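Local atomic coordinates of AAEL008620-PA odorant-binding protein (Aedes aegypti, PDB entry 5V13), a protein that binds juvenile hormone specifically in the mosquito hemolymph and belongs to the odorant-binding protein family. Residues 64-69 with 123-128; 215-220 with 259-264. All coordinates share one frame; numbering follows the deposited sequence.

Interaction 1 (64-69 with 123-128); sequences YVKCVS and ESVFNK. With JH3 (methyl (2E,6E)-9-[(2R)-3,3-dimethyloxiran-2-yl]-3,7-dimethylnona-2,6-dienoate), chain E.
The helical segments 64-69 and 123-128 come closest where the CA atoms of K66 and V125 stand 6.1 Å apart, with V65 beside F126, one residue back on the first helix and one on along the second. V65 and V125 both direct their side chains into the space between the helices. From the V65 side, methyl CG2 does the touching: it meets the edge of the F126 ring, in the ring plane, with CG2 of V65 3.8 Å from CD2 of F126. F126 has CG anti to its backbone N (chi1 178°), which carries the ring across to V65 at an oblique angle, its CD2-CE2 rim toward the valine. V125 instead sets CG1 against the backbone of the first helix, 4.2 Å from CA of K66. The lysine contributes little more than its CA and CB, since its extended chain leads away and NZ hydrogen-bonds to N120 O.

Helix 59-71 also lines the juvenile hormone pocket. Y64 offers its ring edge to the terpenoid chain, with its OH 3.5 Å from C4 of JH3, while Y33 O takes the hydroxyl's hydrogen bond. S69 OG packs 3.4 Å from methyl CC at the epoxide end. That hydroxyl is tied back to V65 O by a 2.8 Å bond from S69 OG, arriving from above the carbonyl plane; S69 N reaches the same oxygen from the opposite face.

The contact thus joins the hormone-lining helix 59-71 to helix 122-135, which carries Y129, a hydrogen-bonding partner of the hormone. The C67-C36 disulfide fastens the first of these helices to helix 26-38, and F82 of strand 81-82 packs against S69 and V125.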
loop_
_atom_site.group_PDB
_atom_site.type_symbol
_atom_site.label_atom_id
_atom_site.label_comp_id
_atom_site.label_asym_id
_atom_site.label_seq_id
_atom_site.Cartn_x
_atom_site.Cartn_y
_atom_site.Cartn_z
ATOM N N TYR B 64 -10.822 12.421 28.064
ATOM C CA TYR B 64 -10.203 11.939 26.828
ATOM C C TYR B 64 -10.201 10.415 26.774
ATOM O O TYR B 64 -10.496 9.815 25.728
ATOM C CB TYR B 64 -8.773 12.469 26.698
ATOM C CG TYR B 64 -8.130 12.092 25.378
ATOM C CD1 TYR B 64 -8.487 12.747 24.208
ATOM C CD2 TYR B 64 -7.189 11.055 25.295
ATOM C CE1 TYR B 64 -7.907 12.392 22.974
ATOM C CE2 TYR B 64 -6.604 10.702 24.079
ATOM C CZ TYR B 64 -6.971 11.371 22.924
ATOM O OH TYR B 64 -6.404 11.033 21.706
ATOM N N VAL B 65 -9.853 9.769 27.884
ATOM C CA VAL B 65 -9.872 8.307 27.921
ATOM C C VAL B 65 -11.285 7.773 27.684
ATOM O O VAL B 65 -11.481 6.805 26.934
ATOM C CB VAL B 65 -9.280 7.798 29.247
ATOM C CG1 VAL B 65 -9.366 6.266 29.314
ATOM C CG2 VAL B 65 -7.823 8.258 29.380
ATOM N N LYS B 66 -12.289 8.391 28.306
ATOM C CA LYS B 66 -13.670 7.961 28.093
ATOM C C LYS B 66 -14.080 8.118 26.627
ATOM O O LYS B 66 -14.663 7.201 26.027
ATOM C CB LYS B 66 -14.610 8.756 29.002
ATOM C CG LYS B 66 -16.077 8.426 28.758
ATOM C CD LYS B 66 -17.001 9.289 29.572
ATOM C CE LYS B 66 -18.362 9.354 28.893
ATOM N NZ LYS B 66 -19.257 10.318 29.578
ATOM N N CYS B 67 -13.772 9.279 26.042
ATOM C CA CYS B 67 -14.088 9.558 24.643
ATOM C C CYS B 67 -13.472 8.519 23.712
ATOM O O CYS B 67 -14.155 7.973 22.841
ATOM C CB CYS B 67 -13.586 10.964 24.274
ATOM S SG CYS B 67 -13.902 11.537 22.540
ATOM N N VAL B 68 -12.169 8.250 23.863
ATOM C CA VAL B 68 -11.513 7.292 22.965
ATOM C C VAL B 68 -12.078 5.897 23.174
ATOM O O VAL B 68 -12.326 5.158 22.211
ATOM C CB VAL B 68 -9.985 7.305 23.165
ATOM C CG1 VAL B 68 -9.291 6.222 22.268
ATOM C CG2 VAL B 68 -9.434 8.682 22.848
ATOM N N SER B 69 -12.297 5.522 24.438
ATOM C CA SER B 69 -12.872 4.219 24.752
ATOM C C SER B 69 -14.252 4.059 24.120
ATOM O O SER B 69 -14.542 3.038 23.484
ATOM C CB SER B 69 -12.942 4.036 26.273
ATOM O OG SER B 69 -11.630 3.982 26.829
ATOM N N GLU B 123 -14.810 10.291 35.349
ATOM C CA GLU B 123 -14.059 9.771 36.488
ATOM C C GLU B 123 -14.298 8.277 36.677
ATOM O O GLU B 123 -13.349 7.521 36.920
ATOM C CB GLU B 123 -14.424 10.535 37.766
ATOM C CG GLU B 123 -13.641 10.069 38.990
ATOM C CD GLU B 123 -14.098 10.737 40.281
ATOM O OE1 GLU B 123 -15.042 11.558 40.239
ATOM O OE2 GLU B 123 -13.507 10.434 41.339
ATOM N N SER B 124 -15.556 7.831 36.591
ATOM C CA SER B 124 -15.829 6.411 36.819
ATOM C C SER B 124 -15.195 5.545 35.739
ATOM O O SER B 124 -14.656 4.468 36.034
ATOM C CB SER B 124 -17.334 6.156 36.880
ATOM O OG SER B 124 -17.909 6.796 38.001
ATOM N N VAL B 125 -15.253 5.987 34.486
ATOM C CA VAL B 125 -14.699 5.179 33.399
ATOM C C VAL B 125 -13.173 5.129 33.495
ATOM O O VAL B 125 -12.566 4.058 33.412
ATOM C CB VAL B 125 -15.180 5.720 32.038
ATOM C CG1 VAL B 125 -14.510 4.998 30.891
ATOM C CG2 VAL B 125 -16.705 5.621 31.915
ATOM N N PHE B 126 -12.532 6.289 33.698
ATOM C CA PHE B 126 -11.076 6.338 33.842
ATOM C C PHE B 126 -10.612 5.486 35.021
ATOM O O PHE B 126 -9.680 4.690 34.895
ATOM C CB PHE B 126 -10.629 7.799 34.001
ATOM C CG PHE B 126 -9.160 7.988 34.199
ATOM C CD1 PHE B 126 -8.602 7.973 35.473
ATOM C CD2 PHE B 126 -8.333 8.256 33.109
ATOM C CE1 PHE B 126 -7.239 8.177 35.651
ATOM C CE2 PHE B 126 -6.968 8.458 33.278
ATOM C CZ PHE B 126 -6.420 8.424 34.545
ATOM N N ASN B 127 -11.255 5.632 36.183
ATOM C CA ASN B 127 -10.821 4.871 37.353
ATOM C C ASN B 127 -10.982 3.369 37.154
ATOM O O ASN B 127 -10.157 2.581 37.634
ATOM C CB ASN B 127 -11.590 5.335 38.581
ATOM C CG ASN B 127 -11.109 6.670 39.055
ATOM O OD1 ASN B 127 -10.042 7.134 38.638
ATOM N ND2 ASN B 127 -11.877 7.305 39.922
ATOM N N LYS B 128 -12.037 2.951 36.452
ATOM C CA LYS B 128 -12.234 1.524 36.219
ATOM C C LYS B 128 -11.159 0.967 35.290
ATOM O O LYS B 128 -10.708 -0.169 35.468
ATOM C CB LYS B 128 -13.646 1.288 35.665
ATOM C CG LYS B 128 -13.950 -0.156 35.234
ATOM C CD LYS B 128 -13.621 -1.162 36.351
ATOM C CE LYS B 128 -14.863 -1.655 37.069
ATOM N NZ LYS B 128 -14.538 -2.700 38.091
HETATM C C1 JH3 E . -2.506 10.475 18.809
HETATM O O2 JH3 E . -1.525 9.915 18.355
HETATM O O1 JH3 E . -3.081 11.554 18.046
HETATM C CM JH3 E . -2.527 11.858 16.765
HETATM C C2 JH3 E . -3.163 10.111 20.078
HETATM C C3 JH3 E . -2.787 9.166 20.943
HETATM C "C3'" JH3 E . -1.578 8.290 20.762
HETATM C C4 JH3 E . -3.661 8.983 22.161
HETATM C C5 JH3 E . -3.856 7.492 22.417
HETATM C C6 JH3 E . -5.058 7.290 23.312
HETATM C C7 JH3 E . -4.963 7.141 24.641
HETATM C "C7'" JH3 E . -3.627 7.208 25.333
HETATM C C8 JH3 E . -6.243 6.934 25.437
HETATM C C9 JH3 E . -6.281 5.563 26.133
HETATM C CA JH3 E . -5.966 4.412 25.181
HETATM O O3 JH3 E . -6.164 3.110 25.776
HETATM C CB JH3 E . -7.150 3.515 24.824
HETATM C "CB'" JH3 E . -7.045 2.931 23.411
HETATM C CC JH3 E . -8.515 3.767 25.447
#

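Interaction 2 (215-220 with 259-264); sequences RRDYEA and RDRNQK
The guanidinium of R261 receives D217 OD2 at its edge, in its plane, while the aspartate's carboxylate is turned 68° against it. On the R259 guanidinium, Q263 NE2 lies above one face, offset toward the rim. In the first pair one oxygen does the bonding: R261 NH1 donates to D217 OD2 over 2.6 Å, with an N-H...O angle of 150°, using the syn lone pair of OD2. This is a single-pronged salt bridge. The aliphatic part of R261 also runs past the acid, with CD 3.4 Å from D217 OD2. R261 leaves its helix with CG anti to the backbone N and then bends at chi2 (57°), which brings CG and CD past OD2 on one side of the carboxylate plane and lets NH1 reach the oxygen. Both charged groups are further engaged, R261 NH1 by E213 and F200 O, and D217 OD2 by W202 NE1. Such surroundings would be expected to favour the ionised form of D217.

Beside this bridge, D260 reaches the first helix through water. Its OD2 accepts from water 1, which also donates to D217 O over 2.7 Å, and from water 2, which donates to A220 O over 3.1 Å. K264 NZ, only a long ion-pair partner of D260 OD2, donates to water 2 over 2.8 Å. The last turn of helix 211-220 is thereby linked through its carbonyl oxygens to an acidic side chain on helix 251-264.

R259 NH1 bonds to D178 O and Q263 NE2 to D178 OD2 of a second subunit. Direct ion pairing combined with water bridges makes this a polar helix-helix interface within a mainly helical chain, in its C-terminal part, which is probably odorant-binding-protein-like.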
loop_
_atom_site.group_PDB
_atom_site.type_symbol
_atom_site.label_atom_id
_atom_site.label_comp_id
_atom_site.label_asym_id
_atom_site.label_seq_id
_atom_site.Cartn_x
_atom_site.Cartn_y
_atom_site.Cartn_z
ATOM N N ARG B 215 -25.122 17.515 9.994
ATOM C CA ARG B 215 -25.263 18.967 10.072
ATOM C C ARG B 215 -23.896 19.657 10.060
ATOM O O ARG B 215 -23.698 20.644 9.346
ATOM C CB ARG B 215 -26.061 19.358 11.319
ATOM C CG ARG B 215 -26.257 20.866 11.470
ATOM C CD ARG B 215 -27.173 21.191 12.644
ATOM N NE ARG B 215 -26.628 20.693 13.903
ATOM C CZ ARG B 215 -27.134 19.672 14.593
ATOM N NH1 ARG B 215 -28.218 19.039 14.157
ATOM N NH2 ARG B 215 -26.559 19.291 15.726
ATOM N N ARG B 216 -22.942 19.133 10.830
ATOM C CA ARG B 216 -21.591 19.687 10.859
ATOM C C ARG B 216 -20.976 19.751 9.459
ATOM O O ARG B 216 -20.414 20.776 9.060
ATOM C CB ARG B 216 -20.745 18.837 11.811
ATOM C CG ARG B 216 -19.255 19.082 11.840
ATOM C CD ARG B 216 -18.615 18.085 12.819
ATOM N NE ARG B 216 -17.357 17.522 12.332
ATOM C CZ ARG B 216 -16.167 17.754 12.880
ATOM N NH1 ARG B 216 -16.065 18.535 13.949
ATOM N NH2 ARG B 216 -15.076 17.200 12.366
ATOM N N ASP B 217 -21.100 18.668 8.687
ATOM C CA ASP B 217 -20.515 18.654 7.346
ATOM C C ASP B 217 -21.281 19.559 6.391
ATOM O O ASP B 217 -20.674 20.199 5.522
ATOM C CB ASP B 217 -20.457 17.223 6.817
ATOM C CG ASP B 217 -19.370 16.412 7.491
ATOM O OD1 ASP B 217 -18.494 17.039 8.132
ATOM O OD2 ASP B 217 -19.372 15.169 7.365
ATOM N N TYR B 218 -22.610 19.632 6.527
ATOM C CA TYR B 218 -23.367 20.567 5.699
ATOM C C TYR B 218 -22.937 21.999 5.978
ATOM O O TYR B 218 -22.681 22.773 5.049
ATOM C CB TYR B 218 -24.874 20.398 5.924
ATOM C CG TYR B 218 -25.539 19.520 4.874
ATOM C CD1 TYR B 218 -25.341 18.143 4.876
ATOM C CD2 TYR B 218 -26.345 20.071 3.878
ATOM C CE1 TYR B 218 -25.927 17.332 3.918
ATOM C CE2 TYR B 218 -26.945 19.266 2.909
ATOM C CZ TYR B 218 -26.732 17.894 2.941
ATOM O OH TYR B 218 -27.305 17.072 1.992
ATOM N N GLU B 219 -22.817 22.357 7.260
ATOM C CA GLU B 219 -22.450 23.728 7.619
ATOM C C GLU B 219 -21.036 24.071 7.148
ATOM O O GLU B 219 -20.805 25.160 6.611
ATOM C CB GLU B 219 -22.595 23.922 9.129
ATOM C CG GLU B 219 -24.050 23.917 9.603
ATOM C CD GLU B 219 -24.193 23.980 11.120
ATOM O OE1 GLU B 219 -25.346 23.987 11.609
ATOM O OE2 GLU B 219 -23.161 24.014 11.823
ATOM N N ALA B 220 -20.083 23.145 7.315
ATOM C CA ALA B 220 -18.712 23.405 6.880
ATOM C C ALA B 220 -18.619 23.592 5.371
ATOM O O ALA B 220 -17.750 24.328 4.890
ATOM C CB ALA B 220 -17.791 22.267 7.325
ATOM N N ARG B 259 -18.426 15.859 -1.418
ATOM C CA ARG B 259 -17.117 16.194 -1.973
ATOM C C ARG B 259 -16.262 16.928 -0.951
ATOM O O ARG B 259 -15.076 16.625 -0.791
ATOM C CB ARG B 259 -17.276 17.049 -3.231
ATOM C CG ARG B 259 -17.220 16.270 -4.541
ATOM C CD ARG B 259 -16.986 17.184 -5.765
ATOM N NE ARG B 259 -15.604 17.660 -5.875
ATOM C CZ ARG B 259 -14.614 16.992 -6.473
ATOM N NH1 ARG B 259 -14.838 15.802 -7.024
ATOM N NH2 ARG B 259 -13.391 17.515 -6.513
ATOM N N ASP B 260 -16.858 17.892 -0.248
ATOM C CA ASP B 260 -16.128 18.679 0.742
ATOM C C ASP B 260 -15.618 17.807 1.884
ATOM O O ASP B 260 -14.442 17.893 2.261
ATOM C CB ASP B 260 -17.030 19.790 1.276
ATOM C CG ASP B 260 -16.279 20.780 2.137
ATOM O OD1 ASP B 260 -15.476 21.539 1.572
ATOM O OD2 ASP B 260 -16.483 20.792 3.367
ATOM N N ARG B 261 -16.493 16.961 2.453
ATOM C CA ARG B 261 -16.057 16.058 3.519
ATOM C C ARG B 261 -15.021 15.074 3.001
ATOM O O ARG B 261 -14.031 14.787 3.684
ATOM C CB ARG B 261 -17.262 15.302 4.115
ATOM C CG ARG B 261 -16.918 14.259 5.197
ATOM C CD ARG B 261 -16.141 14.870 6.385
ATOM N NE ARG B 261 -15.610 13.858 7.299
ATOM C CZ ARG B 261 -16.329 13.229 8.225
ATOM N NH1 ARG B 261 -17.621 13.496 8.346
ATOM N NH2 ARG B 261 -15.765 12.311 9.011
ATOM N N ASN B 262 -15.243 14.547 1.790
ATOM C CA ASN B 262 -14.353 13.539 1.223
ATOM C C ASN B 262 -12.907 14.004 1.240
ATOM O O ASN B 262 -12.008 13.227 1.579
ATOM C CB ASN B 262 -14.768 13.210 -0.210
ATOM C CG ASN B 262 -14.056 11.990 -0.751
ATOM O OD1 ASN B 262 -13.895 10.989 -0.056
ATOM N ND2 ASN B 262 -13.626 12.066 -2.000
ATOM N N GLN B 263 -12.667 15.266 0.869
ATOM C CA GLN B 263 -11.298 15.782 0.825
ATOM C C GLN B 263 -10.653 15.727 2.198
ATOM O O GLN B 263 -9.446 15.474 2.320
ATOM C CB GLN B 263 -11.271 17.225 0.311
ATOM C CG GLN B 263 -12.196 17.519 -0.848
ATOM C CD GLN B 263 -11.875 16.696 -2.079
ATOM O OE1 GLN B 263 -10.727 16.656 -2.525
ATOM N NE2 GLN B 263 -12.894 16.031 -2.637
ATOM N N LYS B 264 -11.444 15.975 3.246
ATOM C CA LYS B 264 -10.947 15.944 4.616
ATOM C C LYS B 264 -10.717 14.533 5.149
ATOM O O LYS B 264 -10.178 14.392 6.255
ATOM C CB LYS B 264 -11.919 16.673 5.553
ATOM C CG LYS B 264 -12.195 18.134 5.192
ATOM C CD LYS B 264 -13.185 18.721 6.206
ATOM C CE LYS B 264 -14.005 19.851 5.608
ATOM N NZ LYS B 264 -13.144 20.904 5.023
HETATM O O HOH W 1 -18.365 19.083 4.607
HETATM O O HOH W 2 -15.121 22.755 4.490
#

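Overall arrangement
From the N terminus, the chain passes through helices 26-38 and 44-51 into helix 59-71, then crosses a small two-strand hairpin and two further helices before helix 122-135 returns to close interaction 1, a loop of 53 intervening residues. The chain then runs on to helix 211-220, where interaction 2 opens; after 38 intervening residues, segment 259-264 on helix 251-264 closes it. The two loops follow in series, neither enclosing nor crossing the other. The centres of interactions 1 and 2 lie about 29 Å apart, on opposite sides of the chain's centre. Interaction 1 ties helices at the hormone pocket by apolar packing, whereas interaction 2 joins helices of the C-terminal part through charges and water.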